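Side-chain contacts in A putative transcriptional regulator (Rhodococcus sp., PDB 2HKU), which probably binds operator DNA as a dimeric transcriptional regulator of the TetR family, through an N-terminal helix-turn-helix domain: residues P106-V111 / G174-K179; E112-A117 / T132-T137; D94-L99 / V196-L201; S141-L146 / V163-F168. All blocks are in the same frame, centred on the assembly; numbering follows the deposited sequence.

Contact 1 (P106-V111 / G174-K179)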
# COMPACT_ATOMS: atom_id res chain seq x y z
N PRO A 106 8.95 1.99 14.17
CA PRO A 106 9.43 3.33 14.00
C PRO A 106 9.60 3.83 12.53
O PRO A 106 9.63 5.01 12.32
CB PRO A 106 10.80 3.33 14.74
CG PRO A 106 11.18 1.96 14.81
CD PRO A 106 9.95 1.10 14.80
N GLY A 107 9.79 2.94 11.57
CA GLY A 107 10.01 3.41 10.14
C GLY A 107 8.65 3.61 9.42
O GLY A 107 8.61 3.96 8.24
N ALA A 108 7.53 3.38 10.13
CA ALA A 108 6.21 3.37 9.43
C ALA A 108 5.85 4.74 8.86
O ALA A 108 5.50 4.84 7.68
CB ALA A 108 5.07 2.74 10.32
N PRO A 109 5.98 5.85 9.63
CA PRO A 109 5.72 7.17 9.03
C PRO A 109 6.55 7.50 7.75
O PRO A 109 6.05 8.20 6.84
CB PRO A 109 6.08 8.15 10.17
CG PRO A 109 5.79 7.40 11.34
CD PRO A 109 6.29 6.01 11.07
N SER A 110 7.83 7.03 7.68
CA SER A 110 8.64 7.15 6.45
C SER A 110 8.10 6.34 5.27
O SER A 110 8.00 6.86 4.18
CB SER A 110 10.11 6.76 6.81
OG SER A 110 10.62 7.73 7.71
N VAL A 111 7.75 5.05 5.49
CA VAL A 111 7.09 4.22 4.44
C VAL A 111 5.77 4.91 4.03
O VAL A 111 5.38 4.94 2.83
CB VAL A 111 6.77 2.80 4.94
CG1 VAL A 111 6.06 1.96 3.86
CG2 VAL A 111 8.04 2.09 5.42
N GLY A 174 1.50 -2.31 1.92
CA GLY A 174 0.04 -2.60 2.21
C GLY A 174 -0.24 -2.73 3.72
O GLY A 174 -1.31 -2.33 4.22
N LEU A 175 0.71 -3.30 4.46
CA LEU A 175 0.57 -3.34 5.94
C LEU A 175 0.68 -1.97 6.59
O LEU A 175 -0.12 -1.63 7.47
CB LEU A 175 1.58 -4.30 6.62
CG LEU A 175 1.39 -5.71 6.21
CD1 LEU A 175 2.63 -6.67 6.30
CD2 LEU A 175 0.17 -6.26 6.91
N VAL A 176 1.63 -1.17 6.17
CA VAL A 176 1.74 0.22 6.68
C VAL A 176 0.50 1.02 6.37
O VAL A 176 0.05 1.75 7.21
CB VAL A 176 2.99 1.02 6.14
CG1 VAL A 176 2.91 2.53 6.48
CG2 VAL A 176 4.28 0.43 6.76
N ILE A 177 -0.01 0.93 5.15
CA ILE A 177 -1.17 1.71 4.80
C ILE A 177 -2.39 1.33 5.67
O ILE A 177 -3.08 2.20 6.22
CB ILE A 177 -1.52 1.50 3.28
CG1 ILE A 177 -0.43 2.21 2.43
CG2 ILE A 177 -2.84 2.19 3.03
CD1 ILE A 177 -0.29 1.71 0.95
N GLN A 178 -2.69 0.06 5.78
CA GLN A 178 -3.87 -0.40 6.50
C GLN A 178 -3.73 -0.25 7.98
O GLN A 178 -4.70 -0.05 8.72
CB GLN A 178 -4.05 -1.85 6.24
CG GLN A 178 -4.57 -2.04 4.75
CD GLN A 178 -4.71 -3.44 4.42
OE1 GLN A 178 -5.86 -3.98 4.36
NE2 GLN A 178 -3.60 -4.09 4.15
N LYS A 179 -2.52 -0.45 8.44
CA LYS A 179 -2.24 -0.18 9.87
C LYS A 179 -2.52 1.23 10.31
O LYS A 179 -3.14 1.44 11.38
CB LYS A 179 -0.83 -0.70 10.24
CG LYS A 179 -0.37 -0.30 11.64
CD LYS A 179 0.61 -1.39 12.22
CE LYS A 179 1.94 -1.25 11.54
NZ LYS A 179 2.37 0.24 11.70
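Val176 reaches across to Ala108 and Val111, and its branches divide the work between them. Its CB already lies 3.9 Å from Val111 CG1. Beyond it the isopropyl group forks: CG1, anti to the backbone nitrogen (chi1 169°), is directed at the opening turn of helix 108-120 and comes to 3.7 Å from Ala108 O, a van der Waals touch of a methyl on a carbonyl oxygen. CG2, on the nitrogen side of the fork, lies 3.7 Å from Val111 CG1 and 4.3 Å from Ala108 CB. The two valines meet at a slant, so that branch packs on branch and Val111 presents its CG1 to both arms of Val176. CG1 of Val176 also packs on Glu112, one turn on from Ala108.

The remaining partner of Ala108 is a charged one. Lys179 leaves its helix stretched out, then folds at its last two torsions (chi3 75°, chi4 53°), which brings NZ within 3.9 Å of Ala108 CB and lets it donate a hydrogen bond to Leu104 O at the end of helix 92-104. The buried ammonium thus has a backbone acceptor in Leu104 O and only a van der Waals touch on the Ala108 methyl. Val176 and Lys179 are one turn apart and work from the same face of helix 161-181; Leu175, Ile177 and Gln178 turn elsewhere and touch the second subunit. Such close-fitting aliphatic packing of helix on helix belongs to the all-helical C-terminal domain of TetR-family regulators, in which a helix of the dimer interface also builds the subunit core.

Contact 2 (E112-A117 / T132-T137). With EDO (1,2-ethanediol), chain H.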
# COMPACT_ATOMS: atom_id res chain seq x y z
N GLU A 112 5.01 5.35 5.03
CA GLU A 112 3.71 5.95 4.77
C GLU A 112 3.85 7.26 3.95
O GLU A 112 3.14 7.46 2.95
CB GLU A 112 2.95 6.16 6.07
CG GLU A 112 1.69 6.99 5.89
CD GLU A 112 1.04 7.38 7.20
OE1 GLU A 112 1.39 6.80 8.29
OE2 GLU A 112 0.18 8.28 7.11
N LEU A 113 4.77 8.13 4.30
CA LEU A 113 5.08 9.24 3.40
C LEU A 113 5.43 8.85 1.95
O LEU A 113 5.01 9.55 0.97
CB LEU A 113 6.24 10.07 3.95
CG LEU A 113 6.55 11.44 3.45
CD1 LEU A 113 5.27 12.28 3.72
CD2 LEU A 113 7.72 11.99 4.27
N PHE A 114 6.20 7.77 1.77
CA PHE A 114 6.65 7.41 0.45
C PHE A 114 5.44 6.83 -0.30
O PHE A 114 5.31 7.06 -1.50
CB PHE A 114 7.72 6.30 0.56
CG PHE A 114 8.18 5.78 -0.78
CD1 PHE A 114 8.76 6.64 -1.73
CD2 PHE A 114 8.07 4.41 -1.08
CE1 PHE A 114 9.21 6.15 -2.96
CE2 PHE A 114 8.54 3.90 -2.28
CZ PHE A 114 9.08 4.74 -3.27
N THR A 115 4.59 6.04 0.38
CA THR A 115 3.28 5.62 -0.24
C THR A 115 2.43 6.84 -0.71
O THR A 115 1.82 6.78 -1.81
CB THR A 115 2.43 4.58 0.66
OG1 THR A 115 1.91 5.23 1.82
CG2 THR A 115 3.25 3.40 1.02
N SER A 116 2.40 7.92 0.08
CA SER A 116 1.67 9.16 -0.31
C SER A 116 2.33 9.80 -1.48
O SER A 116 1.62 10.23 -2.47
CB SER A 116 1.54 10.17 0.81
OG SER A 116 0.72 9.54 1.78
N ALA A 117 3.66 9.81 -1.44
CA ALA A 117 4.40 10.27 -2.62
C ALA A 117 4.09 9.45 -3.92
O ALA A 117 3.98 10.06 -4.99
CB ALA A 117 5.91 10.33 -2.40
N THR A 132 10.58 5.71 -9.09
CA THR A 132 11.02 4.45 -9.63
C THR A 132 12.45 4.13 -9.24
O THR A 132 12.79 2.96 -8.99
CB THR A 132 10.72 4.26 -11.17
OG1 THR A 132 11.36 5.26 -11.91
CG2 THR A 132 9.35 4.47 -11.41
N ASP A 133 13.33 5.11 -9.22
CA ASP A 133 14.64 4.80 -8.79
C ASP A 133 14.62 4.28 -7.35
O ASP A 133 15.37 3.40 -7.06
CB ASP A 133 15.60 5.98 -8.85
CG ASP A 133 16.21 6.21 -10.30
OD1 ASP A 133 16.02 5.35 -11.20
OD2 ASP A 133 16.85 7.25 -10.47
N THR A 134 13.84 4.93 -6.49
CA THR A 134 13.71 4.63 -5.03
C THR A 134 13.17 3.23 -4.84
O THR A 134 13.73 2.46 -4.12
CB THR A 134 12.86 5.74 -4.26
OG1 THR A 134 13.51 7.02 -4.44
CG2 THR A 134 12.73 5.44 -2.69
N LEU A 135 12.16 2.87 -5.61
CA LEU A 135 11.61 1.54 -5.61
C LEU A 135 12.58 0.48 -6.03
O LEU A 135 12.63 -0.55 -5.41
CB LEU A 135 10.35 1.37 -6.54
CG LEU A 135 8.98 1.80 -6.05
CD1 LEU A 135 7.82 1.54 -7.18
CD2 LEU A 135 8.66 1.08 -4.72
N ARG A 136 13.30 0.68 -7.15
CA ARG A 136 14.28 -0.32 -7.55
C ARG A 136 15.33 -0.52 -6.48
O ARG A 136 15.80 -1.64 -6.28
CB ARG A 136 15.05 0.20 -8.77
CG ARG A 136 14.22 -0.01 -10.04
CD ARG A 136 14.91 0.65 -11.36
NE ARG A 136 14.13 0.24 -12.56
CZ ARG A 136 14.07 -0.96 -13.13
NH1 ARG A 136 14.72 -2.01 -12.63
NH2 ARG A 136 13.33 -1.13 -14.26
N THR A 137 15.75 0.57 -5.85
CA THR A 137 16.82 0.51 -4.77
C THR A 137 16.31 -0.24 -3.55
O THR A 137 17.08 -1.01 -2.93
CB THR A 137 17.26 1.92 -4.33
OG1 THR A 137 17.83 2.65 -5.44
CG2 THR A 137 18.36 1.90 -3.14
C1 EDO H . -3.30 10.39 -0.42
O1 EDO H . -4.40 10.68 0.54
C2 EDO H . -1.83 10.86 -0.16
O2 EDO H . -1.11 11.14 -1.46
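The Phe114 ring is met at its edge by Leu135, whose CD2 lies near the ring plane and 3.7 Å from Phe114 CE2, while Thr134 comes in obliquely, its CG2 3.6 Å from Phe114 CE1. The atom between, Phe114 CZ, is shared by the two methyls, at 3.8 Å from Thr134 CG2 and 4.0 Å from Leu135 CD2. Ile131, Leu138 and Phe173 also pack on this side chain. With CG anti to the backbone nitrogen (chi1 176°), Phe114 projects toward the opposing helix and spans a gap in which the nearest CA atoms, those of Phe114 and Thr134, are 9.4 Å apart.

Thr134 shows how a threonine can serve a nonpolar contact: its hydroxyl is turned back to Leu130 O of its own helix, and the methyl is what faces the ring. An alanine at Phe114 is likely to open a gap between helices 108-120 and 125-152, with the methyls of Thr134 and Leu135 left without the ring that they share. On the other flank of helix 108-120, Ser116 O accepts a 3.0 Å hydrogen bond from O2 of an ethanediol molecule, which also binds Ser116 O of the second subunit. Helix 108-120 has neighbours on several sides: 125-152 lies beyond Phe114, 161-181 runs past Phe114 and Thr115, 63-87 touches Leu113 and Ala117, and also Thr134 of 125-152, and the second subunit packs against Glu112, Thr115 and Ser116.

Contact 3 (D94-L99 / V196-L201)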
# COMPACT_ATOMS: atom_id res chain seq x y z
N ASP A 94 15.41 -13.60 14.65
CA ASP A 94 15.51 -12.33 15.34
C ASP A 94 15.93 -11.16 14.42
O ASP A 94 15.68 -9.99 14.71
CB ASP A 94 16.60 -12.47 16.34
CG ASP A 94 16.27 -11.85 17.62
OD1 ASP A 94 16.24 -10.60 17.60
OD2 ASP A 94 16.02 -12.60 18.63
N TYR A 95 16.65 -11.49 13.37
CA TYR A 95 17.07 -10.52 12.36
C TYR A 95 15.80 -10.05 11.63
O TYR A 95 15.59 -8.85 11.48
CB TYR A 95 17.99 -11.23 11.40
CG TYR A 95 18.38 -10.51 10.14
CD1 TYR A 95 19.63 -9.89 10.02
CD2 TYR A 95 17.53 -10.52 9.03
CE1 TYR A 95 20.00 -9.26 8.86
CE2 TYR A 95 17.86 -9.89 7.88
CZ TYR A 95 19.10 -9.27 7.77
OH TYR A 95 19.43 -8.67 6.58
N THR A 96 15.00 -11.02 11.19
CA THR A 96 13.72 -10.80 10.60
C THR A 96 12.75 -10.04 11.46
O THR A 96 12.10 -9.15 10.93
CB THR A 96 13.13 -12.06 10.07
OG1 THR A 96 14.16 -12.73 9.36
CG2 THR A 96 11.95 -11.76 9.07
N GLU A 97 12.71 -10.30 12.78
CA GLU A 97 11.79 -9.59 13.70
C GLU A 97 12.19 -8.15 13.85
O GLU A 97 11.39 -7.19 13.93
CB GLU A 97 11.81 -10.26 15.13
CG GLU A 97 10.86 -11.42 15.36
CD GLU A 97 11.26 -12.35 16.56
OE1 GLU A 97 11.39 -11.80 17.69
OE2 GLU A 97 11.44 -13.60 16.38
N LYS A 98 13.49 -7.99 13.95
CA LYS A 98 14.08 -6.71 14.06
C LYS A 98 13.86 -5.92 12.72
O LYS A 98 13.52 -4.80 12.73
CB LYS A 98 15.58 -6.92 14.31
CG LYS A 98 16.00 -6.88 15.82
CD LYS A 98 17.41 -7.61 15.98
CE LYS A 98 17.70 -7.89 17.50
NZ LYS A 98 17.56 -6.64 18.21
N LEU A 99 14.12 -6.54 11.60
CA LEU A 99 14.00 -5.80 10.35
C LEU A 99 12.52 -5.37 10.17
O LEU A 99 12.24 -4.22 10.06
CB LEU A 99 14.56 -6.62 9.22
CG LEU A 99 14.91 -5.87 7.90
CD1 LEU A 99 15.85 -6.76 7.08
CD2 LEU A 99 13.64 -5.61 7.11
N VAL A 196 1.86 -11.15 9.65
CA VAL A 196 1.55 -11.39 8.18
C VAL A 196 2.92 -11.60 7.46
O VAL A 196 3.06 -12.50 6.65
CB VAL A 196 0.73 -10.17 7.55
CG1 VAL A 196 0.85 -10.15 6.06
CG2 VAL A 196 -0.81 -10.14 8.03
N ILE A 197 3.93 -10.78 7.76
CA ILE A 197 5.25 -10.93 7.05
C ILE A 197 5.84 -12.30 7.38
O ILE A 197 6.22 -13.03 6.47
CB ILE A 197 6.27 -9.83 7.36
CG1 ILE A 197 5.82 -8.41 6.92
CG2 ILE A 197 7.68 -10.16 6.74
CD1 ILE A 197 5.70 -8.21 5.38
N PHE A 198 5.83 -12.68 8.68
CA PHE A 198 6.18 -14.09 9.01
C PHE A 198 5.43 -15.21 8.28
O PHE A 198 6.04 -16.22 7.86
CB PHE A 198 6.26 -14.28 10.53
CG PHE A 198 7.50 -13.66 11.11
CD1 PHE A 198 8.73 -14.32 11.01
CD2 PHE A 198 7.46 -12.42 11.70
CE1 PHE A 198 9.92 -13.77 11.52
CE2 PHE A 198 8.64 -11.81 12.21
CZ PHE A 198 9.87 -12.51 12.12
N ALA A 199 4.10 -15.08 8.12
CA ALA A 199 3.35 -16.01 7.31
C ALA A 199 3.69 -15.95 5.86
O ALA A 199 3.63 -16.99 5.17
CB ALA A 199 1.82 -15.80 7.51
N ASN A 200 4.04 -14.75 5.34
CA ASN A 200 4.46 -14.65 3.92
C ASN A 200 5.79 -15.38 3.67
O ASN A 200 5.99 -15.93 2.63
CB ASN A 200 4.65 -13.17 3.50
CG ASN A 200 3.34 -12.39 3.37
OD1 ASN A 200 3.35 -11.15 3.26
ND2 ASN A 200 2.25 -13.07 3.39
N LEU A 201 6.72 -15.29 4.62
CA LEU A 201 8.10 -15.83 4.46
C LEU A 201 8.15 -17.33 4.82
O LEU A 201 8.95 -18.05 4.24
CB LEU A 201 9.05 -15.05 5.33
CG LEU A 201 9.22 -13.58 4.90
CD1 LEU A 201 10.01 -12.79 5.91
CD2 LEU A 201 9.90 -13.59 3.53
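Phe198 carries its CG on the nitrogen side of its own backbone (chi1 -73°), and from there the ring reaches over to Thr96 and Glu97. Thr96 answers with its methyl: CG2 stands anti to the backbone nitrogen and approaches Phe198 CE1 to 3.8 Å, while OG1, on the other branch, is hydrogen-bonded to Val92 O one turn earlier. The same methyl lies 3.8 Å from Leu201 CD1, so it touches both a ring and a leucine branch of one helix face.

Glu97 joins through its aliphatic stem, with CG 3.6 Å from Phe198 CZ, obliquely to the ring. Its CA lies in the ring plane, at the edge, 4.1 Å from Phe198 CE2. The side chains of Glu97 and Phe198 cross at about a right angle. These contacts join helix 92-104 to helix 190-201, the latter one of the two C-terminal helices that typically build the dimer interface in the TetR fold. The axes of 94-99 and 196-201 come within 11.2 Å of each other, at 136°, a wide separation that the long phenylalanine bridges. Leu146 and Leu150 of helix 125-152 also touch Thr96, and Ala199 and Asn200 face the second subunit.

Contact 4 (S141-L146 / V163-F168). With EDO (1,2-ethanediol), chain D.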
# COMPACT_ATOMS: atom_id res chain seq x y z
N SER A 141 17.88 -3.66 -2.46
CA SER A 141 18.32 -3.70 -1.11
C SER A 141 17.74 -4.95 -0.42
O SER A 141 18.42 -5.57 0.40
CB SER A 141 18.01 -2.40 -0.35
OG SER A 141 16.65 -2.44 0.12
N GLY A 142 16.53 -5.39 -0.81
CA GLY A 142 15.89 -6.51 -0.13
C GLY A 142 16.46 -7.84 -0.56
O GLY A 142 16.58 -8.76 0.28
N GLU A 143 16.80 -7.97 -1.86
CA GLU A 143 17.54 -9.12 -2.32
C GLU A 143 18.81 -9.31 -1.51
O GLU A 143 19.08 -10.44 -1.09
CB GLU A 143 17.95 -8.95 -3.79
CG GLU A 143 16.73 -8.87 -4.71
CD GLU A 143 17.18 -8.47 -6.13
OE1 GLU A 143 18.42 -8.50 -6.36
OE2 GLU A 143 16.30 -8.06 -6.90
N VAL A 144 19.55 -8.24 -1.29
CA VAL A 144 20.97 -8.35 -0.76
C VAL A 144 21.08 -8.35 0.74
O VAL A 144 22.13 -8.74 1.30
CB VAL A 144 22.06 -7.30 -1.38
CG1 VAL A 144 22.08 -7.36 -2.87
CG2 VAL A 144 21.93 -5.81 -0.87
N ALA A 145 20.03 -7.88 1.41
CA ALA A 145 20.02 -7.90 2.87
C ALA A 145 19.12 -9.05 3.37
O ALA A 145 19.61 -10.18 3.50
CB ALA A 145 19.61 -6.57 3.37
N LEU A 146 17.79 -8.82 3.54
CA LEU A 146 16.86 -9.93 3.93
C LEU A 146 16.90 -11.25 3.18
O LEU A 146 17.10 -12.28 3.81
CB LEU A 146 15.36 -9.47 3.99
CG LEU A 146 14.32 -10.45 4.58
CD1 LEU A 146 14.57 -10.55 6.10
CD2 LEU A 146 12.89 -9.96 4.27
N VAL A 163 11.68 -11.34 -7.27
CA VAL A 163 10.23 -11.45 -6.92
C VAL A 163 10.01 -11.55 -5.40
O VAL A 163 9.11 -10.95 -4.85
CB VAL A 163 9.52 -12.61 -7.69
CG1 VAL A 163 8.17 -12.93 -7.16
CG2 VAL A 163 9.46 -12.27 -9.16
N GLU A 164 10.92 -12.22 -4.71
CA GLU A 164 10.79 -12.38 -3.29
C GLU A 164 11.00 -11.03 -2.60
O GLU A 164 10.37 -10.72 -1.58
CB GLU A 164 11.74 -13.44 -2.79
CG GLU A 164 11.47 -14.83 -3.31
CD GLU A 164 10.42 -15.56 -2.47
OE1 GLU A 164 9.87 -14.93 -1.52
OE2 GLU A 164 10.15 -16.75 -2.73
N SER A 165 11.93 -10.21 -3.14
CA SER A 165 12.11 -8.86 -2.59
C SER A 165 10.86 -8.02 -2.79
O SER A 165 10.51 -7.23 -1.90
CB SER A 165 13.34 -8.11 -3.17
OG SER A 165 13.58 -6.93 -2.33
N LYS A 166 10.23 -8.12 -3.98
CA LYS A 166 9.05 -7.34 -4.27
C LYS A 166 7.85 -7.80 -3.46
O LYS A 166 7.00 -7.01 -3.14
CB LYS A 166 8.71 -7.41 -5.77
CG LYS A 166 9.79 -6.68 -6.68
CD LYS A 166 9.54 -6.97 -8.15
CE LYS A 166 10.52 -6.10 -9.03
NZ LYS A 166 9.86 -6.11 -10.44
N ALA A 167 7.77 -9.11 -3.17
CA ALA A 167 6.71 -9.65 -2.30
C ALA A 167 6.87 -9.15 -0.90
O ALA A 167 5.89 -8.82 -0.22
CB ALA A 167 6.75 -11.21 -2.31
N PHE A 168 8.12 -9.02 -0.46
CA PHE A 168 8.40 -8.44 0.86
C PHE A 168 8.01 -6.91 0.87
O PHE A 168 7.26 -6.43 1.71
CB PHE A 168 9.89 -8.58 1.25
CG PHE A 168 10.22 -7.86 2.62
CD1 PHE A 168 9.92 -8.49 3.83
CD2 PHE A 168 10.79 -6.57 2.66
CE1 PHE A 168 10.21 -7.82 5.08
CE2 PHE A 168 11.10 -5.87 3.83
CZ PHE A 168 10.76 -6.48 5.09
C1 EDO D . 14.82 -5.96 3.36
O1 EDO D . 16.26 -6.03 3.51
C2 EDO D . 14.56 -4.47 3.38
O2 EDO D . 14.94 -4.02 2.05
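Ser165 and Gly142 mark the point where two helices of the TetR-family C-terminal domain cross: the axes of segments 141-146 and 163-168 pass 8.4 Å apart at 96°, nearly a right angle. The absence of a side chain permits this closeness: Ser165 OG lies 3.2 Å from Gly142 CA, where a CB on Gly142 would collide with it. The serine hydroxyl, anti to its own backbone nitrogen, is hydrogen-bonded to His139 O, so this buried oxygen has a partner in the helix it presses against. Beside it, Glu143 CG packs on Ser165 CB at 3.8 Å.

One turn further on, Leu146 lies over a face of the Phe168 ring. Its CD2 is 3.7 Å from the ring centroid and 26° off the normal, a CH-pi contact displaced toward the rim, where CD2 comes to 3.3 Å from Phe168 CD1. Putting an alanine at Phe168 would probably deprive Leu146 CD2 of its aromatic platform and leave a gap facing Leu99 and Val100 of helix 92-104. The pi-type turn at 143-146 distorts helix 125-152 here, and an ethanediol, probably from the crystallisation liquor, has settled beside it. Leu146 N donates to ethanediol O1 over 3.2 Å, in a bond close to straight at 164°.

All four contacts fall within the helical C-terminal region and tie together five of its helices. Contact 3 joins the ends, 92-104 to 190-201; contact 1 is nested inside the loop it closes, and contacts 2 and 4 follow each other in series within contact 1. Helix 108-120 serves contacts 1 and 2, whose centres are about 12 Å apart, helix 125-152 serves contacts 2 and 4, and helix 161-181 serves contacts 1 and 4. Contacts 3 and 4, centres also about 12 Å apart, touch through Leu99 and Phe168, whereas the centres of contacts 2 and 3 lie about 21 Å apart. Each also reaches the second subunit, so several helices serve both core packing and dimer assembly.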